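Local atomic coordinates of putative diflavin flavoprotein A 5 (Nostoc sp. PCC 7120, PDB entry 4FEK), a protein that probably carries electrons from NADH to oxygen, reducing it to water, and is represented by its N-terminal metallo-beta-lactamase-like domain. Residues T42-V47 and Y227-G232; F176-C181 and E191-D196. One frame throughout, in Å; residues are numbered along the deposited sequence.

In the fold
Both contacts lie in the metallo-beta-lactamase-like domain at the N-terminal end of the diflavin protein, a fold with two mixed beta sheets. Contact 1 is near the middle of the chain's mass and bridges the sheets: strand 41-49 belongs to one, strand 226-229 to the other. Contact 2 lies further out, about 16 Å from the chain centre, where the loop after strand 169-173 meets the start of helix 194-205. In sequence both of its segments fall between those of contact 1. The centres are about 13 Å apart, yet the Phe176-Tyr227 stack, the meeting rings of His179 and His231 and a probable hydrogen bond from Ala178 N to His231 O tie loop 176-181 to residues 227-232.

Contact 1. Residues T42-V47 and Y227-G232; sequences TSNSYV and YAVGHG
Where the two beta sheets of the metallo-beta-lactamase fold come together, Thr42, Asn44 and Tyr46 of strand 41-49 bind the stretch from Ala228 to Gly232. Asn44 holds the turn at two carbonyls. Its ND2 gives one hydrogen to Gly232 O at 2.8 Å, in the plane of that carbonyl, and the other to Val229 O at 3.1 Å, from above the carbonyl plane. Both acceptors lie close to the amide plane. Thr42 OG1 donates to Asn44 OD1 (2.7 Å), which fixes the amide's rotation, and accepts from Gly232 N. Its chi1 of 78° sets OG1 between the backbone N and the carbonyl carbon, within range of both. Backbone Asn44 N binds Gly230 O (2.9 Å).

Further along the strand, Tyr46 OH donates to the same Val229 O (2.8 Å), which sits at the ring's edge, while Ala228 CB rests over one face, offset toward the rim, 3.8 Å from the centroid. His231 ND1 donates in its ring plane to Thr42 O, 2.9 Å away, and its NE2 is hydrogen-bonded to Lys174 NZ. A phosphate ion, probably from the crystallisation liquor, lies about 5 Å from this side chain. Val229 O thus accepts from both Asn44 ND2 and Tyr46 OH, so two side chains of one sheet grip a single buried backbone carbonyl of the other.

Contact 2. Residues F176-C181 and E191-D196; sequences FGAHIC and ESFKED
Phe193, the N-cap residue of helix 194-205, is the first of its segment to meet loop 176-181. Its CB lies 4.3 Å from Ile180 CD1, and its ring atom CD1 is 4.4 Å from Ala178 CB, so this end of the contact is loose apolar packing. The same ring also touches Pro233, just beyond the turn of contact 1.

One helical turn further on, Asp196 brings its backbone and its carboxylate to the loop. Ala178 CB packs against Asp196 CB at 4.1 Å. With chi1 of 178° holding CG1 anti to the backbone N, Ile180 extends CD1 to within 3.6 Å of Asp196 OD1, the two side chains crossing at about a right angle. No direct hydrogen bond joins the segments; two waters do that work at His179. One accepts from His179 N and donates to Asp196 O (2.9 Å), and the other donates to both His179 O and Asp196 OD2 (2.7 Å). Arg39 forms a salt bridge with OD2, so this oxygen has a charged partner besides the water, which probably helps keep it ionised. The N-terminal turn of helix 194-205 thus packs on the loop after strand 169-173, about 16 Å from the chain centre, within the metallo-beta-lactamase-like domain.

Contact 1. Residues T42-V47 and Y227-G232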
loop_
_atom_site.group_PDB
_atom_site.type_symbol
_atom_site.label_atom_id
_atom_site.label_comp_id
_atom_site.label_asym_id
_atom_site.label_seq_id
_atom_site.Cartn_x
_atom_site.Cartn_y
_atom_site.Cartn_z
ATOM N N THR A 42 -6.494 -7.161 6.814
ATOM C CA THR A 42 -5.152 -7.595 6.441
ATOM C C THR A 42 -4.326 -6.355 6.158
ATOM O O THR A 42 -4.875 -5.295 5.839
ATOM C CB THR A 42 -5.156 -8.495 5.170
ATOM O OG1 THR A 42 -5.310 -7.698 3.981
ATOM C CG2 THR A 42 -6.269 -9.532 5.235
ATOM N N SER A 43 -3.015 -6.469 6.331
ATOM C CA SER A 43 -2.094 -5.468 5.825
ATOM C C SER A 43 -1.228 -6.120 4.753
ATOM O O SER A 43 -0.523 -7.110 5.017
ATOM C CB SER A 43 -1.218 -4.907 6.938
ATOM O OG SER A 43 -0.328 -3.938 6.406
ATOM N N ASN A 44 -1.307 -5.584 3.543
ATOM C CA ASN A 44 -0.672 -6.213 2.391
ATOM C C ASN A 44 0.648 -5.559 2.004
ATOM O O ASN A 44 0.731 -4.354 1.839
ATOM C CB ASN A 44 -1.628 -6.228 1.195
ATOM C CG ASN A 44 -2.991 -6.803 1.541
ATOM O OD1 ASN A 44 -3.115 -7.680 2.398
ATOM N ND2 ASN A 44 -4.033 -6.294 0.872
ATOM N N SER A 45 1.688 -6.374 1.858
ATOM C CA SER A 45 2.971 -5.875 1.415
ATOM C C SER A 45 3.306 -6.675 0.151
ATOM O O SER A 45 2.782 -7.772 -0.058
ATOM C CB SER A 45 4.030 -6.117 2.508
ATOM O OG SER A 45 5.264 -5.528 2.159
ATOM N N TYR A 46 4.170 -6.134 -0.689
ATOM C CA TYR A 46 4.429 -6.773 -1.974
ATOM C C TYR A 46 5.933 -6.861 -2.232
ATOM O O TYR A 46 6.705 -6.067 -1.693
ATOM C CB TYR A 46 3.752 -5.979 -3.099
ATOM C CG TYR A 46 2.260 -5.910 -2.932
ATOM C CD1 TYR A 46 1.438 -6.867 -3.496
ATOM C CD2 TYR A 46 1.672 -4.917 -2.137
ATOM C CE1 TYR A 46 0.040 -6.827 -3.317
ATOM C CE2 TYR A 46 0.296 -4.875 -1.943
ATOM C CZ TYR A 46 -0.512 -5.820 -2.536
ATOM O OH TYR A 46 -1.882 -5.758 -2.341
ATOM N N VAL A 47 6.335 -7.826 -3.064
ATOM C CA VAL A 47 7.742 -8.013 -3.441
ATOM C C VAL A 47 7.799 -8.143 -4.954
ATOM O O VAL A 47 7.079 -8.959 -5.525
ATOM C CB VAL A 47 8.338 -9.304 -2.831
ATOM C CG1 VAL A 47 9.829 -9.388 -3.149
ATOM C CG2 VAL A 47 8.099 -9.346 -1.317
ATOM N N TYR A 227 -5.580 -3.613 -8.689
ATOM C CA TYR A 227 -5.238 -2.696 -7.595
ATOM C C TYR A 227 -4.654 -3.535 -6.464
ATOM O O TYR A 227 -5.390 -4.236 -5.752
ATOM C CB TYR A 227 -6.458 -1.921 -7.042
ATOM C CG TYR A 227 -7.071 -0.895 -7.968
ATOM C CD1 TYR A 227 -6.317 -0.265 -8.954
ATOM C CD2 TYR A 227 -8.403 -0.510 -7.821
ATOM C CE1 TYR A 227 -6.880 0.694 -9.780
ATOM C CE2 TYR A 227 -8.972 0.455 -8.651
ATOM C CZ TYR A 227 -8.208 1.055 -9.620
ATOM O OH TYR A 227 -8.781 2.010 -10.450
ATOM N N ALA A 228 -3.340 -3.448 -6.303
ATOM C CA ALA A 228 -2.652 -4.075 -5.186
ATOM C C ALA A 228 -2.780 -3.159 -3.974
ATOM O O ALA A 228 -1.883 -2.368 -3.681
ATOM C CB ALA A 228 -1.191 -4.314 -5.527
ATOM N N VAL A 229 -3.907 -3.280 -3.286
ATOM C CA VAL A 229 -4.279 -2.397 -2.188
ATOM C C VAL A 229 -3.563 -2.739 -0.875
ATOM O O VAL A 229 -3.036 -3.825 -0.730
ATOM C CB VAL A 229 -5.779 -2.487 -1.935
ATOM C CG1 VAL A 229 -6.553 -2.167 -3.242
ATOM C CG2 VAL A 229 -6.154 -3.905 -1.405
ATOM N N GLY A 230 -3.579 -1.802 0.073
ATOM C CA GLY A 230 -2.949 -1.972 1.357
ATOM C C GLY A 230 -3.750 -2.827 2.330
ATOM O O GLY A 230 -3.170 -3.443 3.217
ATOM N N HIS A 231 -5.077 -2.872 2.178
ATOM C CA HIS A 231 -5.912 -3.591 3.136
ATOM C C HIS A 231 -6.967 -4.425 2.447
ATOM O O HIS A 231 -7.716 -3.926 1.620
ATOM C CB HIS A 231 -6.622 -2.644 4.130
ATOM C CG HIS A 231 -5.700 -1.836 4.991
ATOM N ND1 HIS A 231 -4.902 -2.394 5.970
ATOM C CD2 HIS A 231 -5.474 -0.502 5.038
ATOM C CE1 HIS A 231 -4.204 -1.441 6.561
ATOM N NE2 HIS A 231 -4.527 -0.282 6.010
ATOM N N GLY A 232 -7.077 -5.690 2.844
ATOM C CA GLY A 232 -8.129 -6.535 2.308
ATOM C C GLY A 232 -7.735 -7.291 1.053
ATOM O O GLY A 232 -6.571 -7.401 0.715
HETATM O O HOH W 1 -0.659 -1.785 4.957
#

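Contact 2. Residues F176-C181 and E191-D196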
loop_
_atom_site.group_PDB
_atom_site.type_symbol
_atom_site.label_atom_id
_atom_site.label_comp_id
_atom_site.label_asym_id
_atom_site.label_seq_id
_atom_site.Cartn_x
_atom_site.Cartn_y
_atom_site.Cartn_z
ATOM N N PHE A 176 -8.720 2.309 -2.141
ATOM C CA PHE A 176 -9.496 1.146 -2.644
ATOM C C PHE A 176 -9.568 -0.110 -1.774
ATOM O O PHE A 176 -9.999 -1.160 -2.269
ATOM C CB PHE A 176 -9.028 0.676 -4.038
ATOM C CG PHE A 176 -9.020 1.729 -5.074
ATOM C CD1 PHE A 176 -10.206 2.306 -5.513
ATOM C CD2 PHE A 176 -7.823 2.129 -5.648
ATOM C CE1 PHE A 176 -10.189 3.271 -6.488
ATOM C CE2 PHE A 176 -7.802 3.086 -6.627
ATOM C CZ PHE A 176 -8.985 3.666 -7.050
ATOM N N GLY A 177 -9.151 -0.027 -0.513
ATOM C CA GLY A 177 -9.109 -1.220 0.326
ATOM C C GLY A 177 -10.382 -1.550 1.084
ATOM O O GLY A 177 -11.467 -0.954 0.858
ATOM N N ALA A 178 -10.260 -2.511 2.000
ATOM C CA ALA A 178 -11.381 -2.889 2.866
ATOM C C ALA A 178 -10.849 -3.573 4.102
ATOM O O ALA A 178 -9.915 -4.364 4.009
ATOM C CB ALA A 178 -12.359 -3.815 2.125
ATOM N N HIS A 179 -11.413 -3.252 5.264
ATOM C CA HIS A 179 -10.989 -3.921 6.496
ATOM C C HIS A 179 -11.753 -5.210 6.721
ATOM O O HIS A 179 -12.754 -5.251 7.433
ATOM C CB HIS A 179 -11.039 -2.978 7.705
ATOM C CG HIS A 179 -9.902 -2.005 7.730
ATOM N ND1 HIS A 179 -8.581 -2.413 7.810
ATOM C CD2 HIS A 179 -9.871 -0.656 7.623
ATOM C CE1 HIS A 179 -7.793 -1.351 7.792
ATOM N NE2 HIS A 179 -8.551 -0.272 7.658
ATOM N N ILE A 180 -11.245 -6.270 6.098
ATOM C CA ILE A 180 -11.864 -7.577 6.207
ATOM C C ILE A 180 -10.793 -8.645 6.006
ATOM O O ILE A 180 -9.983 -8.569 5.079
ATOM C CB ILE A 180 -13.018 -7.739 5.205
ATOM C CG1 ILE A 180 -13.622 -9.138 5.292
ATOM C CG2 ILE A 180 -12.547 -7.443 3.780
ATOM C CD1 ILE A 180 -14.983 -9.255 4.632
ATOM N N CYS A 181 -10.782 -9.616 6.912
ATOM C CA CYS A 181 -9.837 -10.730 6.850
ATOM C C CYS A 181 -10.558 -12.000 6.410
ATOM O O CYS A 181 -11.584 -12.369 6.988
ATOM C CB CYS A 181 -9.206 -10.956 8.229
ATOM S SG CYS A 181 -8.013 -12.336 8.246
ATOM N N GLU A 191 -17.110 -9.206 -6.126
ATOM C CA GLU A 191 -18.014 -10.027 -5.335
ATOM C C GLU A 191 -18.478 -9.281 -4.086
ATOM O O GLU A 191 -18.260 -8.078 -3.964
ATOM C CB GLU A 191 -17.348 -11.345 -4.958
ATOM C CG GLU A 191 -16.218 -11.199 -3.969
ATOM C CD GLU A 191 -16.337 -12.180 -2.827
ATOM O OE1 GLU A 191 -15.729 -13.271 -2.922
ATOM O OE2 GLU A 191 -17.048 -11.861 -1.843
ATOM N N SER A 192 -19.105 -9.994 -3.153
ATOM C CA SER A 192 -19.768 -9.331 -2.034
ATOM C C SER A 192 -18.951 -9.106 -0.752
ATOM O O SER A 192 -19.136 -9.762 0.273
ATOM C CB SER A 192 -21.118 -9.974 -1.732
ATOM O OG SER A 192 -22.080 -9.560 -2.690
ATOM N N PHE A 193 -18.036 -8.158 -0.848
ATOM C CA PHE A 193 -17.600 -7.390 0.304
ATOM C C PHE A 193 -17.719 -5.941 -0.169
ATOM O O PHE A 193 -16.949 -5.071 0.214
ATOM C CB PHE A 193 -16.178 -7.759 0.733
ATOM C CG PHE A 193 -15.189 -7.713 -0.381
ATOM C CD1 PHE A 193 -14.387 -6.600 -0.559
ATOM C CD2 PHE A 193 -15.073 -8.773 -1.265
ATOM C CE1 PHE A 193 -13.485 -6.544 -1.595
ATOM C CE2 PHE A 193 -14.192 -8.720 -2.297
ATOM C CZ PHE A 193 -13.391 -7.602 -2.468
ATOM N N LYS A 194 -18.705 -5.705 -1.031
ATOM C CA LYS A 194 -19.025 -4.350 -1.465
ATOM C C LYS A 194 -19.326 -3.484 -0.261
ATOM O O LYS A 194 -18.965 -2.318 -0.240
ATOM C CB LYS A 194 -20.261 -4.340 -2.369
ATOM C CG LYS A 194 -20.161 -5.195 -3.626
ATOM C CD LYS A 194 -21.440 -5.076 -4.455
ATOM C CE LYS A 194 -21.350 -5.896 -5.737
ATOM N NZ LYS A 194 -22.602 -5.810 -6.548
ATOM N N GLU A 195 -20.034 -4.052 0.716
ATOM C CA GLU A 195 -20.370 -3.339 1.945
ATOM C C GLU A 195 -19.110 -2.922 2.704
ATOM O O GLU A 195 -19.037 -1.830 3.279
ATOM C CB GLU A 195 -21.244 -4.207 2.853
ATOM C CG GLU A 195 -21.648 -3.519 4.144
ATOM C CD GLU A 195 -22.165 -4.487 5.195
ATOM O OE1 GLU A 195 -21.992 -5.717 5.031
ATOM O OE2 GLU A 195 -22.748 -4.013 6.192
ATOM N N ASP A 196 -18.106 -3.791 2.690
ATOM C CA ASP A 196 -16.868 -3.478 3.383
ATOM C C ASP A 196 -16.078 -2.389 2.644
ATOM O O ASP A 196 -15.521 -1.488 3.270
ATOM C CB ASP A 196 -16.046 -4.755 3.628
ATOM C CG ASP A 196 -16.788 -5.753 4.515
ATOM O OD1 ASP A 196 -17.437 -6.680 3.984
ATOM O OD2 ASP A 196 -16.780 -5.563 5.750
HETATM O O HOH W 2 -13.954 -2.036 5.645
HETATM O O HOH W 3 -14.988 -3.970 7.018
#